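PDB 2EBA: putative glutaryl-CoA dehydrogenase from Thermus thermophilus, which belongs to the acyl-CoA dehydrogenase family of flavoproteins and binds flavin-adenine dinucleotide in a four-chain assembly. Local coordinates for residues G130-D135 against K161-N166; A170-I175 against L188-T193; A198-R203 against V211-V216. All coordinates share one frame; numbering follows the deposited sequence.

Interaction 1: residues G130-D135 against K161-N166. With FAD (flavin-adenine dinucleotide), chain I.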
loop_
_atom_site.group_PDB
_atom_site.type_symbol
_atom_site.label_atom_id
_atom_site.label_comp_id
_atom_site.label_asym_id
_atom_site.label_seq_id
_atom_site.Cartn_x
_atom_site.Cartn_y
_atom_site.Cartn_z
ATOM N N GLY A 130 -18.445 29.005 10.252
ATOM C CA GLY A 130 -19.189 27.976 10.948
ATOM C C GLY A 130 -20.102 27.141 10.073
ATOM O O GLY A 130 -21.244 27.522 9.813
ATOM N N LEU A 131 -19.599 25.994 9.621
ATOM C CA LEU A 131 -20.386 25.092 8.793
ATOM C C LEU A 131 -20.635 23.752 9.484
ATOM O O LEU A 131 -21.782 23.324 9.624
ATOM C CB LEU A 131 -19.686 24.836 7.467
ATOM C CG LEU A 131 -20.469 23.931 6.532
ATOM C CD1 LEU A 131 -21.765 24.625 6.090
ATOM C CD2 LEU A 131 -19.586 23.588 5.358
ATOM N N THR A 132 -19.554 23.100 9.911
ATOM C CA THR A 132 -19.611 21.801 10.586
ATOM C C THR A 132 -20.403 21.786 11.892
ATOM O O THR A 132 -20.300 22.688 12.719
ATOM C CB THR A 132 -18.185 21.272 10.910
ATOM O OG1 THR A 132 -17.433 21.143 9.699
ATOM C CG2 THR A 132 -18.247 19.916 11.613
ATOM N N GLU A 133 -21.189 20.738 12.073
ATOM C CA GLU A 133 -21.971 20.581 13.280
ATOM C C GLU A 133 -21.664 19.229 13.913
ATOM O O GLU A 133 -21.069 18.361 13.289
ATOM C CB GLU A 133 -23.457 20.722 12.963
ATOM C CG GLU A 133 -23.854 22.171 12.788
ATOM C CD GLU A 133 -25.314 22.352 12.478
ATOM O OE1 GLU A 133 -26.126 21.571 13.004
ATOM O OE2 GLU A 133 -25.653 23.284 11.720
ATOM N N PRO A 134 -22.050 19.047 15.179
ATOM C CA PRO A 134 -21.839 17.820 15.950
ATOM C C PRO A 134 -22.217 16.469 15.318
ATOM O O PRO A 134 -21.616 15.440 15.651
ATOM C CB PRO A 134 -22.619 18.097 17.238
ATOM C CG PRO A 134 -22.390 19.550 17.436
ATOM C CD PRO A 134 -22.591 20.117 16.040
ATOM N N ASP A 135 -23.181 16.444 14.403
ATOM C CA ASP A 135 -23.581 15.163 13.818
ATOM C C ASP A 135 -22.762 14.627 12.639
ATOM O O ASP A 135 -22.952 13.481 12.233
ATOM C CB ASP A 135 -25.070 15.202 13.454
ATOM C CG ASP A 135 -25.963 15.205 14.683
ATOM O OD1 ASP A 135 -27.195 15.228 14.532
ATOM O OD2 ASP A 135 -25.429 15.181 15.812
ATOM N N LYS A 161 -22.148 24.729 16.322
ATOM C CA LYS A 161 -21.100 24.443 15.356
ATOM C C LYS A 161 -19.917 23.861 16.113
ATOM O O LYS A 161 -19.578 24.314 17.210
ATOM C CB LYS A 161 -20.693 25.726 14.612
ATOM C CG LYS A 161 -21.819 26.356 13.797
ATOM C CD LYS A 161 -22.364 25.392 12.737
ATOM C CE LYS A 161 -23.442 26.056 11.875
ATOM N NZ LYS A 161 -24.085 25.133 10.885
ATOM N N MET A 162 -19.299 22.833 15.541
ATOM C CA MET A 162 -18.179 22.162 16.197
ATOM C C MET A 162 -16.905 22.302 15.379
ATOM O O MET A 162 -16.933 22.318 14.148
ATOM C CB MET A 162 -18.464 20.677 16.418
ATOM C CG MET A 162 -18.485 20.230 17.885
ATOM S SD MET A 162 -17.302 21.085 18.940
ATOM C CE MET A 162 -16.027 20.020 18.954
ATOM N N TRP A 163 -15.789 22.379 16.092
ATOM C CA TRP A 163 -14.477 22.484 15.481
ATOM C C TRP A 163 -14.329 23.722 14.604
ATOM O O TRP A 163 -13.849 23.612 13.506
ATOM C CB TRP A 163 -14.181 21.245 14.616
ATOM C CG TRP A 163 -14.437 19.896 15.263
ATOM C CD1 TRP A 163 -15.387 18.986 14.906
ATOM C CD2 TRP A 163 -13.755 19.339 16.393
ATOM N NE1 TRP A 163 -15.345 17.898 15.746
ATOM C CE2 TRP A 163 -14.354 18.091 16.669
ATOM C CE3 TRP A 163 -12.701 19.775 17.200
ATOM C CZ2 TRP A 163 -13.933 17.278 17.720
ATOM C CZ3 TRP A 163 -12.282 18.963 18.248
ATOM C CH2 TRP A 163 -12.899 17.729 18.496
ATOM N N ILE A 164 -14.719 24.898 15.076
ATOM C CA ILE A 164 -14.593 26.085 14.237
ATOM C C ILE A 164 -13.302 26.836 14.511
ATOM O O ILE A 164 -13.079 27.306 15.629
ATOM C CB ILE A 164 -15.784 27.025 14.456
ATOM C CG1 ILE A 164 -17.083 26.226 14.314
ATOM C CG2 ILE A 164 -15.737 28.187 13.460
ATOM C CD1 ILE A 164 -17.192 25.427 13.034
ATOM N N THR A 165 -12.452 26.938 13.490
ATOM C CA THR A 165 -11.178 27.641 13.610
ATOM C C THR A 165 -11.435 29.116 13.853
ATOM O O THR A 165 -12.384 29.682 13.314
ATOM C CB THR A 165 -10.338 27.486 12.330
ATOM O OG1 THR A 165 -10.020 26.106 12.148
ATOM C CG2 THR A 165 -9.048 28.281 12.420
ATOM N N ASN A 166 -10.583 29.726 14.671
ATOM C CA ASN A 166 -10.709 31.136 15.023
ATOM C C ASN A 166 -11.987 31.408 15.804
ATOM O O ASN A 166 -12.399 32.560 15.939
ATOM C CB ASN A 166 -10.699 32.017 13.764
ATOM C CG ASN A 166 -9.333 32.093 13.118
ATOM O OD1 ASN A 166 -8.327 31.733 13.734
ATOM N ND2 ASN A 166 -9.285 32.581 11.879
HETATM P PA FAD I . -17.652 12.527 10.148
HETATM O O1A FAD I . -18.595 11.742 11.034
HETATM O O2A FAD I . -18.186 13.446 9.078
HETATM O O5B FAD I . -16.604 11.467 9.511
HETATM C C5B FAD I . -16.015 10.468 10.163
HETATM C C4B FAD I . -15.410 9.343 9.364
HETATM O O4B FAD I . -16.450 8.845 8.269
HETATM C C3B FAD I . -14.496 10.031 8.212
HETATM O O3B FAD I . -13.579 9.009 7.840
HETATM C C2B FAD I . -15.271 10.170 6.881
HETATM O O2B FAD I . -14.494 9.906 5.776
HETATM C C1B FAD I . -16.172 8.967 6.993
HETATM N N9A FAD I . -17.425 9.314 6.193
HETATM C C8A FAD I . -18.262 10.307 6.448
HETATM N N7A FAD I . -19.260 10.236 5.506
HETATM C C5A FAD I . -19.024 9.176 4.684
HETATM C C6A FAD I . -19.694 8.607 3.550
HETATM N N6A FAD I . -20.827 9.142 3.064
HETATM N N1A FAD I . -19.160 7.496 2.944
HETATM C C2A FAD I . -18.006 6.926 3.405
HETATM N N3A FAD I . -17.345 7.452 4.487
HETATM C C4A FAD I . -17.842 8.565 5.143
HETATM N N1 FAD I . -15.382 22.926 10.048
HETATM C C2 FAD I . -15.833 24.170 9.675
HETATM O O2 FAD I . -16.944 24.295 9.130
HETATM N N3 FAD I . -15.065 25.278 9.908
HETATM C C4 FAD I . -13.837 25.168 10.516
HETATM O O4 FAD I . -13.159 26.192 10.731
HETATM C C4X FAD I . -13.357 23.901 10.910
HETATM N N5 FAD I . -12.139 23.763 11.543
HETATM C C5X FAD I . -11.684 22.536 11.963
HETATM C C6 FAD I . -10.443 22.437 12.645
HETATM C C7 FAD I . -9.979 21.180 13.109
HETATM C C7M FAD I . -8.655 21.154 13.843
HETATM C C8 FAD I . -10.758 20.002 12.878
HETATM C C8M FAD I . -10.341 18.622 13.341
HETATM C C9 FAD I . -11.984 20.108 12.198
HETATM C C9A FAD I . -12.484 21.368 11.727
HETATM N N10 FAD I . -13.723 21.511 11.066
HETATM C C10 FAD I . -14.162 22.752 10.666
HETATM C "C1'" FAD I . -14.603 20.363 10.806
HETATM C "C2'" FAD I . -14.082 19.389 9.790
HETATM O "O2'" FAD I . -14.386 19.865 8.489
HETATM C "C3'" FAD I . -14.701 18.058 10.103
HETATM O "O3'" FAD I . -13.902 17.433 11.104
HETATM C "C4'" FAD I . -14.798 17.117 8.909
HETATM O "O4'" FAD I . -15.933 17.446 8.102
HETATM C "C5'" FAD I . -14.946 15.681 9.373
HETATM O "O5'" FAD I . -16.257 15.465 9.853
HETATM P P FAD I . -16.613 14.924 11.339
HETATM O O1P FAD I . -15.500 15.197 12.303
HETATM O O2P FAD I . -17.971 15.478 11.696
HETATM O O3P FAD I . -16.653 13.336 11.127
#
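Thr132 CG2 lies at the edge of the Trp163 indole, near its plane. Met162 CE covers one face of that ring, 3.4 Å above the plane and over its centre. C9 of the FAD flavin approaches the indole obliquely.

The flavin's pyrimidine end is gripped from both segments. The amide N of Thr132 points almost straight at FAD O2 (3.0 Å, 170° at the hydrogen), and Leu131 N gives that oxygen a second, more bent bond. Thr132 OG1 donates to FAD N1 at 2.7 Å. With chi1 at -59° this hydroxyl sits beside its own backbone N, so one residue serves two flavin atoms. From 161-166, Thr165 N binds FAD O4 at 2.9 Å. Ile164 CD1 packs against FAD N3 and C2.

The loop is tied to the strand where Thr132 O accepts a hydrogen bond from Met162 N at 3.0 Å. Lys161 bends at chi2 and runs past the loop. Its NZ meets Glu133 OE2 on the anti lone pair, a salt bridge of 2.6 Å, and also donates to Leu131 O from above the carbonyl plane. Trp176 O is a third acceptor for NZ.

Trp163 and Ile164 both face Ser213, forming a G1 beta bulge. Loop and bulged strand form part of the flavin site in the acyl-CoA dehydrogenase middle domain; Gly342 N of the second subunit also bonds FAD.

Interaction 2: residues A170-I175 against L188-T193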
loop_
_atom_site.group_PDB
_atom_site.type_symbol
_atom_site.label_atom_id
_atom_site.label_comp_id
_atom_site.label_asym_id
_atom_site.label_seq_id
_atom_site.Cartn_x
_atom_site.Cartn_y
_atom_site.Cartn_z
ATOM N N ALA A 170 -12.458 35.411 16.616
ATOM C CA ALA A 170 -13.368 36.117 15.720
ATOM C C ALA A 170 -14.351 37.119 16.298
ATOM O O ALA A 170 -14.911 36.922 17.372
ATOM C CB ALA A 170 -14.130 35.100 14.876
ATOM N N HIS A 171 -14.550 38.205 15.554
ATOM C CA HIS A 171 -15.514 39.231 15.919
ATOM C C HIS A 171 -16.694 38.946 15.005
ATOM O O HIS A 171 -17.841 39.233 15.337
ATOM C CB HIS A 171 -15.006 40.636 15.610
ATOM C CG HIS A 171 -13.602 40.882 16.055
ATOM N ND1 HIS A 171 -12.510 40.539 15.285
ATOM C CD2 HIS A 171 -13.109 41.434 17.188
ATOM C CE1 HIS A 171 -11.403 40.872 15.927
ATOM N NE2 HIS A 171 -11.739 41.416 17.083
ATOM N N LEU A 172 -16.398 38.372 13.843
ATOM C CA LEU A 172 -17.429 38.051 12.863
ATOM C C LEU A 172 -17.424 36.549 12.594
ATOM O O LEU A 172 -16.374 35.954 12.384
ATOM C CB LEU A 172 -17.167 38.819 11.562
ATOM C CG LEU A 172 -18.368 38.984 10.630
ATOM C CD1 LEU A 172 -19.456 39.770 11.351
ATOM C CD2 LEU A 172 -17.949 39.695 9.361
ATOM N N ALA A 173 -18.608 35.944 12.594
ATOM C CA ALA A 173 -18.741 34.510 12.367
ATOM C C ALA A 173 -19.703 34.219 11.221
ATOM O O ALA A 173 -20.895 34.511 11.310
ATOM C CB ALA A 173 -19.223 33.813 13.650
ATOM N N VAL A 174 -19.174 33.645 10.142
ATOM C CA VAL A 174 -19.986 33.316 8.981
ATOM C C VAL A 174 -20.715 32.053 9.339
ATOM O O VAL A 174 -20.152 30.968 9.285
ATOM C CB VAL A 174 -19.120 33.061 7.752
ATOM C CG1 VAL A 174 -19.995 32.769 6.546
ATOM C CG2 VAL A 174 -18.246 34.261 7.499
ATOM N N ILE A 175 -21.974 32.191 9.722
ATOM C CA ILE A 175 -22.743 31.037 10.113
ATOM C C ILE A 175 -23.689 30.599 9.028
ATOM O O ILE A 175 -24.348 31.427 8.402
ATOM C CB ILE A 175 -23.543 31.322 11.399
ATOM C CG1 ILE A 175 -22.739 30.885 12.619
ATOM C CG2 ILE A 175 -24.867 30.582 11.377
ATOM C CD1 ILE A 175 -21.500 31.681 12.854
ATOM N N LEU A 188 -23.576 36.979 8.581
ATOM C CA LEU A 188 -22.357 37.578 9.123
ATOM C C LEU A 188 -22.798 37.950 10.536
ATOM O O LEU A 188 -23.360 39.016 10.771
ATOM C CB LEU A 188 -21.958 38.830 8.336
ATOM C CG LEU A 188 -21.796 38.574 6.838
ATOM C CD1 LEU A 188 -21.309 39.836 6.144
ATOM C CD2 LEU A 188 -20.818 37.420 6.629
ATOM N N VAL A 189 -22.550 37.028 11.460
ATOM C CA VAL A 189 -22.933 37.148 12.862
ATOM C C VAL A 189 -21.851 37.698 13.774
ATOM O O VAL A 189 -20.824 37.061 13.970
ATOM C CB VAL A 189 -23.338 35.762 13.419
ATOM C CG1 VAL A 189 -23.763 35.876 14.880
ATOM C CG2 VAL A 189 -24.436 35.170 12.578
ATOM N N PRO A 190 -22.062 38.897 14.332
ATOM C CA PRO A 190 -21.040 39.446 15.229
ATOM C C PRO A 190 -20.949 38.472 16.408
ATOM O O PRO A 190 -21.948 37.878 16.798
ATOM C CB PRO A 190 -21.618 40.804 15.610
ATOM C CG PRO A 190 -22.366 41.202 14.358
ATOM C CD PRO A 190 -23.075 39.910 13.996
ATOM N N THR A 191 -19.765 38.282 16.968
ATOM C CA THR A 191 -19.649 37.317 18.042
ATOM C C THR A 191 -20.065 37.838 19.403
ATOM O O THR A 191 -20.138 37.068 20.359
ATOM C CB THR A 191 -18.220 36.735 18.124
ATOM O OG1 THR A 191 -17.273 37.793 18.312
ATOM C CG2 THR A 191 -17.889 35.963 16.844
ATOM N N ASP A 192 -20.352 39.133 19.500
ATOM C CA ASP A 192 -20.758 39.687 20.784
ATOM C C ASP A 192 -22.257 39.875 20.899
ATOM O O ASP A 192 -22.745 40.244 21.958
ATOM C CB ASP A 192 -20.038 41.002 21.068
ATOM C CG ASP A 192 -20.331 42.065 20.039
ATOM O OD1 ASP A 192 -19.732 43.150 20.147
ATOM O OD2 ASP A 192 -21.150 41.824 19.127
ATOM N N THR A 193 -22.994 39.614 19.822
ATOM C CA THR A 193 -24.442 39.757 19.882
ATOM C C THR A 193 -24.934 38.747 20.908
ATOM O O THR A 193 -24.526 37.595 20.905
ATOM C CB THR A 193 -25.106 39.486 18.517
ATOM O OG1 THR A 193 -25.900 38.298 18.581
ATOM C CG2 THR A 193 -24.064 39.328 17.454
#
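Strands 172-175 and 188-190 run antiparallel at 141°, their axes 4.5 Å apart at the closest. Ala173 and Val189 form the hydrogen-bonded pair: Ala173 N reaches Val189 O at 2.8 Å, and Val189 N returns to Ala173 O at 3.0 Å. Leu172 with Pro190 and Val174 with Leu188 are the non-hydrogen-bonded pairs on either side. One more backbone bond follows Pro190: Thr191 N donates to His171 O.

Thr191 also bonds through its side chain. Its chi1 of 58° sets OG1 between the backbone N and the carbonyl carbon, the crowded position. From there OG1 donates to Ala170 O at 2.7 Å, a little off the carbonyl plane. Its methyl CG2 touches Ala173 CB at 4.1 Å. Thr191 thus holds 170-175 at two successive carbonyls, Ala170 O and His171 O.

The other side-chain contacts are apolar. Leu172, with CG anti to the backbone N (chi1 -160°), lays CD1 across the neighbouring strand. That methyl meets Leu188 CB at 4.0 Å and approaches the Pro190 ring at CG. Val174 and Leu188 lie side by side and point the same way, CG2 of the valine against CD2 of the leucine. On the face of Ala173, Val189 CG2 packs on Ile175 CB at 4.1 Å.

Strands 172-178 and 184-190 form a beta hairpin, and its two faces meet different neighbours. Leu172 and Leu188 rest on Phe116 of helix 110-121. Ala173, Ile175, Val189 and Thr191 all touch Phe196 of strand 196-200, and Val189 also touches Val220 and Val222 of strand 220-223. Strand 172-178 is the middle strand of its small sheet, with 127-130 alongside it in parallel and 184-190 antiparallel.

Interaction 3: residues A198-R203 against V211-V216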
loop_
_atom_site.group_PDB
_atom_site.type_symbol
_atom_site.label_atom_id
_atom_site.label_comp_id
_atom_site.label_asym_id
_atom_site.label_seq_id
_atom_site.Cartn_x
_atom_site.Cartn_y
_atom_site.Cartn_z
ATOM N N ALA A 198 -18.886 31.138 22.361
ATOM C CA ALA A 198 -17.790 30.430 21.714
ATOM C C ALA A 198 -16.895 29.844 22.792
ATOM O O ALA A 198 -16.327 30.578 23.592
ATOM C CB ALA A 198 -16.989 31.381 20.849
ATOM N N ARG A 199 -16.772 28.525 22.813
ATOM C CA ARG A 199 -15.932 27.874 23.804
ATOM C C ARG A 199 -14.851 27.090 23.092
ATOM O O ARG A 199 -15.118 26.374 22.127
ATOM C CB ARG A 199 -16.783 26.964 24.696
ATOM C CG ARG A 199 -17.929 27.724 25.367
ATOM C CD ARG A 199 -18.530 26.993 26.561
ATOM N NE ARG A 199 -19.315 25.814 26.188
ATOM C CZ ARG A 199 -20.425 25.848 25.451
ATOM N NH1 ARG A 199 -20.894 27.007 24.990
ATOM N NH2 ARG A 199 -21.073 24.717 25.185
ATOM N N GLU A 200 -13.623 27.252 23.557
ATOM C CA GLU A 200 -12.495 26.566 22.950
ATOM C C GLU A 200 -12.472 25.083 23.244
ATOM O O GLU A 200 -12.939 24.636 24.287
ATOM C CB GLU A 200 -11.188 27.162 23.437
ATOM C CG GLU A 200 -10.999 28.598 23.080
ATOM C CD GLU A 200 -9.694 29.127 23.617
ATOM O OE1 GLU A 200 -9.129 28.465 24.505
ATOM O OE2 GLU A 200 -9.235 30.197 23.169
ATOM N N VAL A 201 -11.903 24.338 22.304
ATOM C CA VAL A 201 -11.766 22.896 22.390
ATOM C C VAL A 201 -10.425 22.601 23.054
ATOM O O VAL A 201 -9.397 23.148 22.654
ATOM C CB VAL A 201 -11.804 22.265 20.972
ATOM C CG1 VAL A 201 -11.538 20.762 21.045
ATOM C CG2 VAL A 201 -13.164 22.556 20.315
ATOM N N LYS A 202 -10.436 21.747 24.069
ATOM C CA LYS A 202 -9.219 21.396 24.791
ATOM C C LYS A 202 -8.805 19.959 24.518
ATOM O O LYS A 202 -9.577 19.178 23.952
ATOM C CB LYS A 202 -9.435 21.577 26.298
ATOM C CG LYS A 202 -10.009 22.930 26.687
ATOM C CD LYS A 202 -9.193 24.062 26.082
ATOM C CE LYS A 202 -9.788 25.400 26.448
ATOM N NZ LYS A 202 -9.049 26.474 25.763
ATOM N N ARG A 203 -7.594 19.616 24.943
ATOM C CA ARG A 203 -7.044 18.265 24.773
ATOM C C ARG A 203 -6.750 17.940 23.304
ATOM O O ARG A 203 -6.950 16.792 22.860
ATOM C CB ARG A 203 -8.014 17.218 25.357
ATOM C CG ARG A 203 -8.491 17.527 26.779
ATOM C CD ARG A 203 -7.329 17.958 27.676
ATOM N NE ARG A 203 -7.350 19.396 27.944
ATOM C CZ ARG A 203 -7.678 19.925 29.118
ATOM N NH1 ARG A 203 -8.010 19.121 30.126
ATOM N NH2 ARG A 203 -7.676 21.247 29.288
ATOM N N VAL A 211 -6.592 28.189 17.240
ATOM C CA VAL A 211 -7.717 28.112 18.158
ATOM C C VAL A 211 -8.917 27.463 17.472
ATOM O O VAL A 211 -9.291 27.818 16.352
ATOM C CB VAL A 211 -8.066 29.524 18.803
ATOM C CG1 VAL A 211 -6.932 30.517 18.528
ATOM C CG2 VAL A 211 -9.429 30.042 18.330
ATOM N N THR A 212 -9.473 26.462 18.149
ATOM C CA THR A 212 -10.618 25.700 17.671
ATOM C C THR A 212 -11.689 25.834 18.729
ATOM O O THR A 212 -11.438 25.600 19.909
ATOM C CB THR A 212 -10.284 24.224 17.536
ATOM O OG1 THR A 212 -8.970 24.080 16.981
ATOM C CG2 THR A 212 -11.307 23.538 16.642
ATOM N N SER A 213 -12.894 26.189 18.312
ATOM C CA SER A 213 -13.956 26.397 19.273
ATOM C C SER A 213 -15.242 25.697 18.915
ATOM O O SER A 213 -15.385 25.096 17.853
ATOM C CB SER A 213 -14.225 27.896 19.402
ATOM O OG SER A 213 -13.009 28.619 19.452
ATOM N N GLU A 214 -16.178 25.772 19.843
ATOM C CA GLU A 214 -17.496 25.217 19.646
ATOM C C GLU A 214 -18.386 26.461 19.704
ATOM O O GLU A 214 -18.281 27.259 20.634
ATOM C CB GLU A 214 -17.841 24.256 20.774
ATOM C CG GLU A 214 -19.210 23.661 20.640
ATOM C CD GLU A 214 -19.662 22.988 21.910
ATOM O OE1 GLU A 214 -19.842 23.692 22.933
ATOM O OE2 GLU A 214 -19.835 21.750 21.883
ATOM N N LEU A 215 -19.232 26.650 18.697
ATOM C CA LEU A 215 -20.096 27.820 18.687
ATOM C C LEU A 215 -21.492 27.396 19.089
ATOM O O LEU A 215 -22.014 26.388 18.621
ATOM C CB LEU A 215 -20.128 28.478 17.294
ATOM C CG LEU A 215 -18.787 28.795 16.624
ATOM C CD1 LEU A 215 -19.012 29.519 15.295
ATOM C CD2 LEU A 215 -17.945 29.634 17.555
ATOM N N VAL A 216 -22.083 28.154 19.994
ATOM C CA VAL A 216 -23.427 27.863 20.441
ATOM C C VAL A 216 -24.226 29.134 20.218
ATOM O O VAL A 216 -23.901 30.184 20.769
ATOM C CB VAL A 216 -23.470 27.477 21.938
ATOM C CG1 VAL A 216 -24.894 27.237 22.363
ATOM C CG2 VAL A 216 -22.652 26.223 22.180
#
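Arg199 lies alongside Glu214, both side chains pointing the same way. Glu214 OE1 sits over one face of the guanidinium, 2.8 Å from Arg199 NH2. The guanidinium and carboxylate planes are 72° apart and no N-H points at the oxygen. The salt bridge therefore rests on charge alone. Glu214 is extended, with CG anti to the backbone N (chi1 179°), while Arg199 bends at chi3, which turns a face of its guanidinium to Glu214 OE1. Val216 CG2 meets the same guanidinium obliquely, 3.4 Å from Arg199 NH1.

In the backbone, Arg199 and Glu214 form a hydrogen-bonded antiparallel pair. Arg199 N donates nearly straight to Glu214 O (2.9 Å, 168° at the hydrogen), and Glu214 N donates to Arg199 O. Past the end of strand 198-200, Val201 N still reaches Thr212 O at 2.7 Å. Val201 CG2 packs over that same carbonyl. Toward the other face, Ala198 CB touches Leu215 CD2 at 3.8 Å.

Ser213 OG bonds Asn168 OD1, and Val201 also packs on Thr346 of the second subunit. This is a beta hairpin of strands 196-200 and 212-217, part of the antiparallel sheet of the acyl-CoA dehydrogenase middle domain.

All three contacts lie in the middle domain. Interactions 1 and 2 are buried, while interaction 3 is only partly so. Interaction 1 holds the flavin with polar groups and has a buried lysine-glutamate pair. Interaction 2 joins the two strands of a hairpin mainly through backbone bonds and aliphatic packing. Interaction 3 is also a hairpin, but its charged pair lies toward the surface. Interactions 1 and 3 share a sheet: Lys161 O is 2.8 Å from Leu215 N, probably a hydrogen bond, and Trp163 packs on Val201. Interaction 2 reaches interaction 1 where Gly130 N probably bonds Val174 O. It meets interaction 3 through Ile175 and Leu215.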